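Local coordinates for protein cortical-lytic enzyme (Bacillus cereus, PDB 4S3J) that acts as an N-acetylglucosaminidase that degrades partially digested cortex peptidoglycan during spore germination, probably recognising its muramic acid delta-lactam residues, at residues 38-44 and 353-359; 43-47 and 385-389; 137-143 and 170-176; 278-284 and 317-323. All coordinates share one frame; numbering follows the deposited sequence.

Contact 1 (38-44 and 353-359); sequences ETLVVGQ and RKYNVPI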
# COMPACT_ATOMS: atom_id res chain seq x y z
N GLU A 38 12.60 23.46 7.93
CA GLU A 38 12.04 22.85 9.13
C GLU A 38 13.04 21.97 9.88
O GLU A 38 13.94 21.38 9.30
CB GLU A 38 10.82 22.00 8.74
CG GLU A 38 9.58 22.85 8.48
CD GLU A 38 8.40 22.07 7.92
OE1 GLU A 38 8.57 20.93 7.46
OE2 GLU A 38 7.29 22.63 7.93
N THR A 39 12.87 21.89 11.20
CA THR A 39 13.67 21.02 12.03
C THR A 39 13.34 19.55 11.77
O THR A 39 12.25 19.22 11.25
CB THR A 39 13.41 21.32 13.50
OG1 THR A 39 12.02 21.11 13.75
CG2 THR A 39 13.76 22.77 13.81
N LEU A 40 14.30 18.68 12.08
CA LEU A 40 14.05 17.25 12.11
C LEU A 40 13.43 16.84 13.45
O LEU A 40 13.69 17.45 14.49
CB LEU A 40 15.34 16.45 11.87
CG LEU A 40 16.05 16.68 10.53
CD1 LEU A 40 17.31 15.83 10.43
CD2 LEU A 40 15.13 16.39 9.34
N VAL A 41 12.62 15.79 13.40
CA VAL A 41 11.97 15.24 14.57
C VAL A 41 12.69 13.98 15.04
O VAL A 41 12.95 13.09 14.25
CB VAL A 41 10.48 14.92 14.26
CG1 VAL A 41 9.79 14.26 15.46
CG2 VAL A 41 9.76 16.17 13.87
N VAL A 42 13.05 13.91 16.32
CA VAL A 42 13.67 12.71 16.87
C VAL A 42 12.74 11.52 16.64
O VAL A 42 11.54 11.58 16.94
CB VAL A 42 13.99 12.87 18.38
CG1 VAL A 42 14.52 11.58 18.98
CG2 VAL A 42 14.99 13.97 18.55
N GLY A 43 13.27 10.44 16.07
CA GLY A 43 12.48 9.26 15.75
C GLY A 43 11.94 9.21 14.33
O GLY A 43 11.40 8.19 13.90
N GLN A 44 12.08 10.32 13.60
CA GLN A 44 11.74 10.41 12.17
C GLN A 44 12.67 9.48 11.39
O GLN A 44 13.85 9.36 11.69
CB GLN A 44 11.87 11.88 11.70
CG GLN A 44 11.59 12.17 10.30
CD GLN A 44 11.71 13.64 9.95
OE1 GLN A 44 12.08 14.52 10.77
NE2 GLN A 44 11.38 13.94 8.73
N ARG A 353 6.42 17.44 15.00
CA ARG A 353 7.24 18.65 15.00
C ARG A 353 6.52 19.82 15.70
O ARG A 353 7.07 20.51 16.58
CB ARG A 353 7.60 19.03 13.57
CG ARG A 353 8.47 20.28 13.44
CD ARG A 353 8.79 20.57 11.96
NE ARG A 353 9.60 19.51 11.36
CZ ARG A 353 9.22 18.60 10.48
NH1 ARG A 353 10.10 17.68 10.10
NH2 ARG A 353 8.01 18.62 9.95
N LYS A 354 5.28 20.04 15.32
CA LYS A 354 4.52 21.19 15.82
C LYS A 354 4.33 21.12 17.33
O LYS A 354 4.43 22.14 18.03
CB LYS A 354 3.15 21.26 15.14
CG LYS A 354 2.24 22.36 15.64
CD LYS A 354 1.02 22.43 14.78
CE LYS A 354 0.03 23.46 15.34
NZ LYS A 354 -1.26 23.42 14.62
N TYR A 355 4.03 19.92 17.82
CA TYR A 355 3.69 19.73 19.23
C TYR A 355 4.87 19.20 20.08
O TYR A 355 4.69 18.78 21.23
CB TYR A 355 2.45 18.84 19.32
CG TYR A 355 1.24 19.56 18.75
CD1 TYR A 355 0.65 20.62 19.44
CD2 TYR A 355 0.67 19.19 17.53
CE1 TYR A 355 -0.44 21.29 18.92
CE2 TYR A 355 -0.41 19.85 17.01
CZ TYR A 355 -0.97 20.90 17.71
OH TYR A 355 -2.06 21.55 17.19
N ASN A 356 6.05 19.23 19.48
CA ASN A 356 7.32 18.95 20.15
C ASN A 356 7.40 17.62 20.88
O ASN A 356 7.86 17.56 22.04
CB ASN A 356 7.62 20.06 21.17
CG ASN A 356 7.64 21.45 20.55
OD1 ASN A 356 8.53 21.78 19.77
ND2 ASN A 356 6.64 22.26 20.88
N VAL A 357 7.06 16.55 20.19
CA VAL A 357 7.21 15.21 20.72
C VAL A 357 7.99 14.34 19.72
O VAL A 357 7.96 14.60 18.51
CB VAL A 357 5.83 14.59 21.04
CG1 VAL A 357 5.14 15.40 22.15
CG2 VAL A 357 4.98 14.53 19.80
N PRO A 358 8.72 13.35 20.23
CA PRO A 358 9.44 12.41 19.38
C PRO A 358 8.52 11.34 18.82
O PRO A 358 7.42 11.09 19.37
CB PRO A 358 10.47 11.78 20.32
CG PRO A 358 9.80 11.81 21.65
CD PRO A 358 8.97 13.08 21.67
N ILE A 359 8.96 10.74 17.71
CA ILE A 359 8.25 9.62 17.12
C ILE A 359 8.82 8.34 17.71
O ILE A 359 10.04 8.13 17.72
CB ILE A 359 8.40 9.62 15.59
CG1 ILE A 359 7.71 10.86 14.98
CG2 ILE A 359 7.82 8.35 14.98
CD1 ILE A 359 8.19 11.23 13.64
O HOH W 1 6.10 20.62 9.61
O HOH W 2 9.50 16.31 7.51
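Ile359 N donates to Val42 O (2.8 Å, N-H...O 164°), tying the type II turn Val41-Gln44 to the chain that leaves helix 345-354. Beside this bond Gly43 CA lies 3.3 Å from Ile359 O in a CA-H...O contact, so Ile359 is held through both its N and its O. Arg353 makes the other grip. Extended as far as CD and then bent (chi3 -64°), its side chain reaches Thr39 O side-on: Arg353 NE at 2.7 Å and Arg353 NH1 at 2.9 Å both donate to this one carbonyl oxygen, which is tilted a little from the guanidinium plane. Glu38 OE1 sits over one face of that group, 3.4 Å from Arg353 NH2, with the carboxylate turned only 17° from the guanidinium plane; this salt bridge is one of charge alone, since no N-H points at the oxygen. Val41 CG2 occupies the opposite face and also rests on Arg353 CB (3.6 Å). One water joins Arg353 NH2 to Glu38 OE2, weakly on the glutamate side. Val41 CG1 turns the other way and meets Ile359 CD1 at 3.9 Å, while Val349 and Ala352 of the helix line the same apolar patch. The helix itself ends in a Schellman motif with Asn356, at positive phi, as its C-prime residue, and this helix end is where the first LysM domain docks on the family 18 catalytic domain.

Contact 2 (43-47 and 385-389); sequences GQALI and EDARS
The end of Arg388 comes near Gly43 and Ala45 because its CG lies beside the backbone N (chi1 -67°) and the chain folds back at chi3 (-67°), while Asp386 holds its carboxylate between its own N and carbonyl carbon (chi1 71°). Asp386 is the N-cap of helix 387-400 and forms a capping box with Ser389: OD1 takes weak bonds from the backbone nitrogens of Arg388 and Ser389, and Ser389 OG accepts weakly from Asp386 N. Asp386 OD2 is gripped side-on by Arg388 NE (3.1 Å) and NH2 (2.8 Å) and lies near the guanidinium plane. This salt bridge holds the guanidinium beside Ala45, whose CB is 3.7 Å from Asp386 OD2 and 3.8 Å from Arg388 NE, and also touches Ala387 CB at 4.1 Å. Arg388 NH2 is 2.8 Å from Gly43 O, but at a poor angle for a hydrogen bond. Ile5 of the neighbouring strand 3-7 continues the apolar packing on Ala387. Two waters bridge the seam. One accepts from Ala387 N and donates to Ala45 O, joining helix start and strand. The other accepts from Ala45 N (3.1 Å) and donates to Asp386 OD2 (2.7 Å), so this carboxylate oxygen has a third donor.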
# COMPACT_ATOMS: atom_id res chain seq x y z
N GLY A 43 13.27 10.44 16.07
CA GLY A 43 12.48 9.26 15.75
C GLY A 43 11.94 9.21 14.33
O GLY A 43 11.40 8.19 13.90
N GLN A 44 12.08 10.32 13.60
CA GLN A 44 11.74 10.41 12.17
C GLN A 44 12.67 9.48 11.39
O GLN A 44 13.85 9.36 11.69
CB GLN A 44 11.87 11.88 11.70
CG GLN A 44 11.59 12.17 10.30
CD GLN A 44 11.71 13.64 9.95
OE1 GLN A 44 12.08 14.52 10.77
NE2 GLN A 44 11.38 13.94 8.73
N ALA A 45 12.11 8.79 10.39
CA ALA A 45 12.91 7.91 9.55
C ALA A 45 13.22 8.56 8.22
O ALA A 45 12.30 8.90 7.46
CB ALA A 45 12.15 6.60 9.30
N LEU A 46 14.51 8.69 7.92
CA LEU A 46 14.97 9.31 6.70
C LEU A 46 15.67 8.26 5.84
O LEU A 46 16.20 7.26 6.37
CB LEU A 46 15.96 10.45 6.95
CG LEU A 46 15.43 11.61 7.80
CD1 LEU A 46 16.57 12.58 8.09
CD2 LEU A 46 14.25 12.31 7.17
N ILE A 47 15.70 8.49 4.53
CA ILE A 47 16.61 7.74 3.70
C ILE A 47 17.83 8.64 3.40
O ILE A 47 17.70 9.87 3.14
CB ILE A 47 15.90 7.20 2.43
CG1 ILE A 47 15.20 8.30 1.63
CG2 ILE A 47 14.88 6.14 2.84
CD1 ILE A 47 14.65 7.79 0.29
N GLU A 385 2.56 5.52 8.89
CA GLU A 385 3.48 4.68 8.11
C GLU A 385 4.75 5.47 7.85
O GLU A 385 4.69 6.66 7.54
CB GLU A 385 2.86 4.27 6.79
CG GLU A 385 1.56 3.47 6.88
CD GLU A 385 1.80 2.05 7.40
OE1 GLU A 385 2.89 1.48 7.14
OE2 GLU A 385 0.90 1.53 8.08
N ASP A 386 5.92 4.82 7.96
CA ASP A 386 7.17 5.48 7.58
C ASP A 386 8.13 4.48 6.93
O ASP A 386 7.77 3.33 6.67
CB ASP A 386 7.85 6.20 8.76
CG ASP A 386 8.47 5.26 9.81
OD1 ASP A 386 8.57 4.04 9.60
OD2 ASP A 386 8.91 5.80 10.86
N ALA A 387 9.36 4.94 6.64
CA ALA A 387 10.29 4.11 5.87
C ALA A 387 10.60 2.78 6.56
O ALA A 387 10.81 1.75 5.87
CB ALA A 387 11.57 4.89 5.60
N ARG A 388 10.65 2.78 7.89
CA ARG A 388 10.97 1.57 8.63
C ARG A 388 9.90 0.50 8.42
O ARG A 388 10.23 -0.67 8.13
CB ARG A 388 11.11 1.86 10.13
CG ARG A 388 12.33 2.74 10.44
CD ARG A 388 12.33 3.24 11.87
NE ARG A 388 11.23 4.18 12.14
CZ ARG A 388 11.12 4.89 13.26
NH1 ARG A 388 12.03 4.78 14.21
NH2 ARG A 388 10.09 5.71 13.42
N SER A 389 8.63 0.87 8.60
CA SER A 389 7.56 -0.13 8.56
C SER A 389 7.32 -0.56 7.11
O SER A 389 7.05 -1.73 6.86
CB SER A 389 6.25 0.35 9.28
OG SER A 389 5.54 1.57 8.89
O HOH W 3 9.91 7.73 6.52
O HOH W 4 9.12 8.52 10.95

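Contact 3 (137-143 and 170-176); sequences AYFSFEA and MLVITNI
Phe141 is central to the parallel backbone pairing: its N donates to Val172 O (2.8 Å) and its O accepts from Thr174 N (2.9 Å), after which Ala143 N donates to Thr174 O. Around Tyr138 the chains part and water bridges the gap, one molecule donating to Tyr138 O and Met170 O while accepting from Val172 N. A single side-chain hydrogen bond crosses, Ser140 OG with Thr174 OG1 at 2.8 Å; their chi1 torsions (73° and 53°) turn the oxygens to each other, and either could be the donor. Among apolar contacts, on the side of Phe141 and helix 193-210, Leu171 CD1 lies over the face of the Phe141 ring, 3.5 Å from its centroid, in a CH-pi contact. On the side of Phe139, Thr174 and Ile176, the Phe139 ring rests on Thr174 CG2 (CZ at 3.7 Å) and Ile176 CD1 (CE1 at 4.1 Å); Trp408 meets it edge-to-face. Val172 CG2 packs on Ala137 CB (3.7 Å), and Val172 CG1 on Ser140 CB. Neighbouring parallel strands of a TIM barrel pair here, and the non-proline cis peptide from Phe139 to Ser140 is known from family 18 active sites, consistent with Phe139 lying close to the probable proton donor Glu220.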
# COMPACT_ATOMS: atom_id res chain seq x y z
N ALA A 137 -5.28 2.53 -10.61
CA ALA A 137 -6.68 2.17 -10.35
C ALA A 137 -7.54 3.37 -10.00
O ALA A 137 -7.54 3.82 -8.85
CB ALA A 137 -6.77 1.15 -9.24
N TYR A 138 -8.28 3.88 -10.98
CA TYR A 138 -9.15 5.02 -10.75
C TYR A 138 -10.48 4.55 -10.15
O TYR A 138 -11.29 3.89 -10.80
CB TYR A 138 -9.33 5.80 -12.06
CG TYR A 138 -10.09 7.12 -11.93
CD1 TYR A 138 -10.35 7.69 -10.70
CD2 TYR A 138 -10.55 7.78 -13.06
CE1 TYR A 138 -11.05 8.88 -10.60
CE2 TYR A 138 -11.23 8.98 -12.96
CZ TYR A 138 -11.49 9.51 -11.74
OH TYR A 138 -12.19 10.71 -11.63
N PHE A 139 -10.67 4.91 -8.89
CA PHE A 139 -11.81 4.46 -8.10
C PHE A 139 -12.94 5.48 -8.20
O PHE A 139 -12.75 6.62 -7.72
CB PHE A 139 -11.38 4.30 -6.64
CG PHE A 139 -12.39 3.57 -5.78
CD1 PHE A 139 -13.47 4.23 -5.25
CD2 PHE A 139 -12.21 2.23 -5.47
CE1 PHE A 139 -14.40 3.55 -4.45
CE2 PHE A 139 -13.12 1.57 -4.67
CZ PHE A 139 -14.20 2.23 -4.16
N SER A 140 -14.10 5.18 -8.80
CA SER A 140 -14.46 3.92 -9.47
C SER A 140 -15.57 4.16 -10.49
O SER A 140 -16.15 5.24 -10.54
CB SER A 140 -14.95 2.87 -8.46
OG SER A 140 -16.25 3.20 -8.01
N PHE A 141 -15.84 3.16 -11.31
CA PHE A 141 -17.07 3.07 -12.11
C PHE A 141 -18.10 2.35 -11.27
O PHE A 141 -17.84 1.24 -10.81
CB PHE A 141 -16.84 2.28 -13.39
CG PHE A 141 -16.01 2.99 -14.43
CD1 PHE A 141 -14.64 3.20 -14.22
CD2 PHE A 141 -16.57 3.40 -15.63
CE1 PHE A 141 -13.88 3.82 -15.17
CE2 PHE A 141 -15.79 4.02 -16.59
CZ PHE A 141 -14.44 4.23 -16.36
N GLU A 142 -19.28 2.95 -11.07
CA GLU A 142 -20.31 2.33 -10.25
C GLU A 142 -21.29 1.57 -11.14
O GLU A 142 -21.82 2.12 -12.09
CB GLU A 142 -21.04 3.40 -9.42
CG GLU A 142 -20.05 4.12 -8.49
CD GLU A 142 -20.66 5.20 -7.60
OE1 GLU A 142 -21.84 5.55 -7.76
OE2 GLU A 142 -19.92 5.71 -6.72
N ALA A 143 -21.49 0.29 -10.83
CA ALA A 143 -22.43 -0.56 -11.54
C ALA A 143 -23.84 -0.07 -11.27
O ALA A 143 -24.14 0.38 -10.17
CB ALA A 143 -22.27 -1.99 -11.09
N MET A 170 -6.52 0.29 -14.67
CA MET A 170 -7.57 -0.69 -14.34
C MET A 170 -8.95 -0.09 -14.50
O MET A 170 -9.17 1.11 -14.24
CB MET A 170 -7.37 -1.19 -12.90
CG MET A 170 -6.11 -2.04 -12.70
SD MET A 170 -5.51 -2.11 -10.99
CE MET A 170 -6.92 -2.79 -10.13
N LEU A 171 -9.88 -0.91 -14.97
CA LEU A 171 -11.29 -0.56 -14.97
C LEU A 171 -11.85 -1.03 -13.64
O LEU A 171 -12.14 -2.22 -13.46
CB LEU A 171 -12.01 -1.21 -16.16
CG LEU A 171 -13.54 -1.09 -16.20
CD1 LEU A 171 -14.01 0.33 -15.98
CD2 LEU A 171 -14.09 -1.59 -17.52
N VAL A 172 -11.96 -0.11 -12.69
CA VAL A 172 -12.40 -0.45 -11.36
C VAL A 172 -13.91 -0.31 -11.25
O VAL A 172 -14.45 0.78 -11.38
CB VAL A 172 -11.74 0.45 -10.28
CG1 VAL A 172 -12.21 0.07 -8.90
CG2 VAL A 172 -10.21 0.38 -10.37
N ILE A 173 -14.59 -1.43 -11.01
CA ILE A 173 -16.04 -1.46 -10.96
C ILE A 173 -16.52 -1.81 -9.55
O ILE A 173 -16.14 -2.84 -9.00
CB ILE A 173 -16.60 -2.49 -11.97
CG1 ILE A 173 -16.18 -2.10 -13.39
CG2 ILE A 173 -18.12 -2.56 -11.92
CD1 ILE A 173 -16.19 -3.25 -14.36
N THR A 174 -17.39 -0.96 -9.00
CA THR A 174 -17.93 -1.17 -7.65
C THR A 174 -19.43 -1.37 -7.66
O THR A 174 -20.13 -0.91 -8.57
CB THR A 174 -17.63 0.03 -6.71
OG1 THR A 174 -18.08 1.25 -7.31
CG2 THR A 174 -16.14 0.14 -6.45
N ASN A 175 -19.93 -2.02 -6.61
CA ASN A 175 -21.38 -2.11 -6.40
C ASN A 175 -21.84 -1.06 -5.38
O ASN A 175 -22.47 -1.38 -4.36
CB ASN A 175 -21.78 -3.51 -5.94
CG ASN A 175 -21.15 -3.89 -4.63
OD1 ASN A 175 -19.98 -3.57 -4.37
ND2 ASN A 175 -21.90 -4.60 -3.79
N ILE A 176 -21.50 0.20 -5.66
CA ILE A 176 -21.91 1.33 -4.83
C ILE A 176 -23.18 1.98 -5.35
O ILE A 176 -23.29 2.25 -6.56
CB ILE A 176 -20.80 2.36 -4.75
CG1 ILE A 176 -19.62 1.77 -3.98
CG2 ILE A 176 -21.29 3.63 -4.05
CD1 ILE A 176 -18.34 2.61 -4.03
O HOH W 5 -11.35 2.70 -13.31
O HOH W 6 -7.69 3.34 -13.73
O HOH W 7 -24.96 2.38 -8.73

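Contact 4 (278-284 and 317-323); sequences FVVIMTY and KIMMGQN
Met319, Gly321 and Tyr284 give up the greatest area between strand 318-323 and strand 278-281 with the loop that follows it. Met319 is bonded through both of its backbone polar atoms: N donates to Val279 O (2.9 Å) and O accepts from Ile281 N (3.1 Å). Met319 CB lies 3.2 Å from Val279 O. Its CG stands beside the backbone N (chi1 -53°), which brings Met319 CG to Phe278 CD1 (3.7 Å). The bend at chi2 (-68°) then sets the sulfur obliquely to the Phe278 ring in a Met-aromatic contact, Met319 SD 5.3 Å from the centroid, while Val280 CG2 packs on Met319 CB. On the other side of the pair Ile281 CD1 meets Ile318 CG2, and Ala309 of helix 299-312 lies on both isoleucines. Strand 278-281, this helix and strand 318-330 form a right-handed beta-alpha-beta unit of the family 18 TIM barrel. Two residues on from Met319, Gly321 N donates to Ile281 O (2.8 Å), an oxygen that also accepts from Thr283 N as the chain turns off in consecutive inverse gamma turns. Thr283 OG1, set between its own backbone N and carbonyl carbon, donates to Gly321 O at 2.8 Å, in the carbonyl plane and on a lone pair, fastening the departing loop to the strand. Tyr284 meets the Gly321-Gln322 peptide with the edge of its ring, CD2 approaching Gly321 C at 3.7 Å. Tyr284 CB touches Asn323 OD1, which is hydrogen-bonded to Ser297 OG, while Asn323 ND2 bonds Glu385 OE2.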
# COMPACT_ATOMS: atom_id res chain seq x y z
N PHE A 278 -5.26 -11.83 -10.65
CA PHE A 278 -4.75 -11.48 -9.33
C PHE A 278 -5.85 -10.92 -8.44
O PHE A 278 -6.93 -10.56 -8.92
CB PHE A 278 -3.59 -10.49 -9.44
CG PHE A 278 -3.95 -9.12 -9.98
CD1 PHE A 278 -4.41 -8.11 -9.14
CD2 PHE A 278 -3.77 -8.82 -11.32
CE1 PHE A 278 -4.70 -6.83 -9.63
CE2 PHE A 278 -4.04 -7.57 -11.82
CZ PHE A 278 -4.51 -6.57 -10.97
N VAL A 279 -5.57 -10.94 -7.14
CA VAL A 279 -6.45 -10.36 -6.13
C VAL A 279 -5.71 -9.28 -5.37
O VAL A 279 -4.49 -9.32 -5.23
CB VAL A 279 -6.96 -11.41 -5.10
CG1 VAL A 279 -7.80 -12.50 -5.80
CG2 VAL A 279 -5.81 -12.05 -4.34
N VAL A 280 -6.49 -8.30 -4.91
CA VAL A 280 -6.02 -7.26 -3.99
C VAL A 280 -6.68 -7.51 -2.64
O VAL A 280 -7.89 -7.39 -2.51
CB VAL A 280 -6.34 -5.84 -4.50
CG1 VAL A 280 -5.98 -4.81 -3.45
CG2 VAL A 280 -5.58 -5.55 -5.78
N ILE A 281 -5.87 -7.90 -1.65
CA ILE A 281 -6.40 -8.20 -0.32
C ILE A 281 -6.23 -6.97 0.55
O ILE A 281 -5.14 -6.42 0.64
CB ILE A 281 -5.70 -9.41 0.34
CG1 ILE A 281 -5.69 -10.61 -0.63
CG2 ILE A 281 -6.39 -9.76 1.66
CD1 ILE A 281 -5.12 -11.89 -0.06
N MET A 282 -7.32 -6.54 1.17
CA MET A 282 -7.32 -5.31 1.95
C MET A 282 -6.71 -5.53 3.34
O MET A 282 -7.40 -5.45 4.37
CB MET A 282 -8.74 -4.76 2.06
CG MET A 282 -9.26 -4.29 0.72
SD MET A 282 -10.87 -3.50 0.80
CE MET A 282 -11.85 -4.87 1.42
N THR A 283 -5.41 -5.77 3.34
CA THR A 283 -4.64 -6.00 4.57
C THR A 283 -4.30 -4.68 5.29
O THR A 283 -3.13 -4.31 5.44
CB THR A 283 -3.36 -6.81 4.25
OG1 THR A 283 -2.86 -6.43 2.95
CG2 THR A 283 -3.67 -8.30 4.21
N TYR A 284 -5.35 -3.97 5.70
CA TYR A 284 -5.20 -2.74 6.46
C TYR A 284 -6.49 -2.49 7.23
O TYR A 284 -7.44 -3.25 7.10
CB TYR A 284 -4.81 -1.59 5.54
CG TYR A 284 -5.60 -1.46 4.27
CD1 TYR A 284 -6.90 -0.99 4.31
CD2 TYR A 284 -5.07 -1.82 3.04
CE1 TYR A 284 -7.65 -0.85 3.17
CE2 TYR A 284 -5.83 -1.68 1.88
CZ TYR A 284 -7.12 -1.20 1.96
OH TYR A 284 -7.89 -1.05 0.84
N LYS A 317 -0.50 -14.67 -7.39
CA LYS A 317 -1.74 -13.96 -7.62
C LYS A 317 -2.07 -12.95 -6.51
O LYS A 317 -3.02 -12.19 -6.64
CB LYS A 317 -2.91 -14.93 -7.74
CG LYS A 317 -2.84 -15.79 -8.96
CD LYS A 317 -4.19 -16.43 -9.27
CE LYS A 317 -4.13 -17.28 -10.54
NZ LYS A 317 -5.46 -17.81 -10.97
N ILE A 318 -1.29 -12.96 -5.43
CA ILE A 318 -1.63 -12.14 -4.27
C ILE A 318 -0.96 -10.76 -4.30
O ILE A 318 0.28 -10.66 -4.35
CB ILE A 318 -1.24 -12.87 -2.95
CG1 ILE A 318 -2.02 -14.17 -2.83
CG2 ILE A 318 -1.53 -11.95 -1.74
CD1 ILE A 318 -1.51 -15.12 -1.74
N MET A 319 -1.80 -9.72 -4.27
CA MET A 319 -1.34 -8.35 -4.08
C MET A 319 -1.71 -7.92 -2.67
O MET A 319 -2.88 -7.90 -2.32
CB MET A 319 -1.96 -7.40 -5.11
CG MET A 319 -1.79 -7.81 -6.57
SD MET A 319 -0.07 -7.72 -7.11
CE MET A 319 -0.04 -9.03 -8.35
N MET A 320 -0.69 -7.61 -1.88
CA MET A 320 -0.88 -7.17 -0.50
C MET A 320 -1.33 -5.72 -0.45
O MET A 320 -0.62 -4.82 -0.91
CB MET A 320 0.44 -7.33 0.28
CG MET A 320 0.36 -6.89 1.75
SD MET A 320 2.00 -6.88 2.53
CE MET A 320 2.71 -5.42 1.79
N GLY A 321 -2.50 -5.48 0.13
CA GLY A 321 -2.98 -4.12 0.33
C GLY A 321 -2.12 -3.38 1.34
O GLY A 321 -1.72 -3.96 2.35
N GLN A 322 -1.79 -2.13 1.04
CA GLN A 322 -0.99 -1.30 1.93
C GLN A 322 -1.53 0.11 2.02
O GLN A 322 -1.62 0.80 1.01
CB GLN A 322 0.46 -1.27 1.45
CG GLN A 322 1.37 -0.43 2.33
CD GLN A 322 1.50 -0.99 3.74
OE1 GLN A 322 1.74 -2.19 3.93
NE2 GLN A 322 1.32 -0.13 4.74
N ASN A 323 -1.85 0.54 3.23
CA ASN A 323 -2.26 1.91 3.49
C ASN A 323 -1.08 2.86 3.41
O ASN A 323 0.03 2.51 3.86
CB ASN A 323 -2.90 2.01 4.88
CG ASN A 323 -1.98 1.49 5.97
OD1 ASN A 323 -1.68 0.28 6.02
ND2 ASN A 323 -1.47 2.39 6.81
O HOH W 8 -0.25 -4.26 5.06

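Contacts 1 and 2 share Gly43 and Gln44, their centres about 12 Å apart, and dock one LysM domain on the catalytic domain; Ile359 CG2 packs on Arg388 NH2 (3.8 Å) between them. Contacts 3 and 4 belong to the barrel wall, centres about 16 Å apart, and both approach the probable proton donor Glu220: its side chain is about 6 Å from that of Phe139 and about 7 Å from that of Tyr284. Contact 2 is joined to contact 4 by Glu385 OE2 and Asn323 ND2, a probable hydrogen bond of 2.8 Å, which links the domain seam to a barrel strand. Contacts 1 and 3 are farthest apart, their centres about 39 Å from each other.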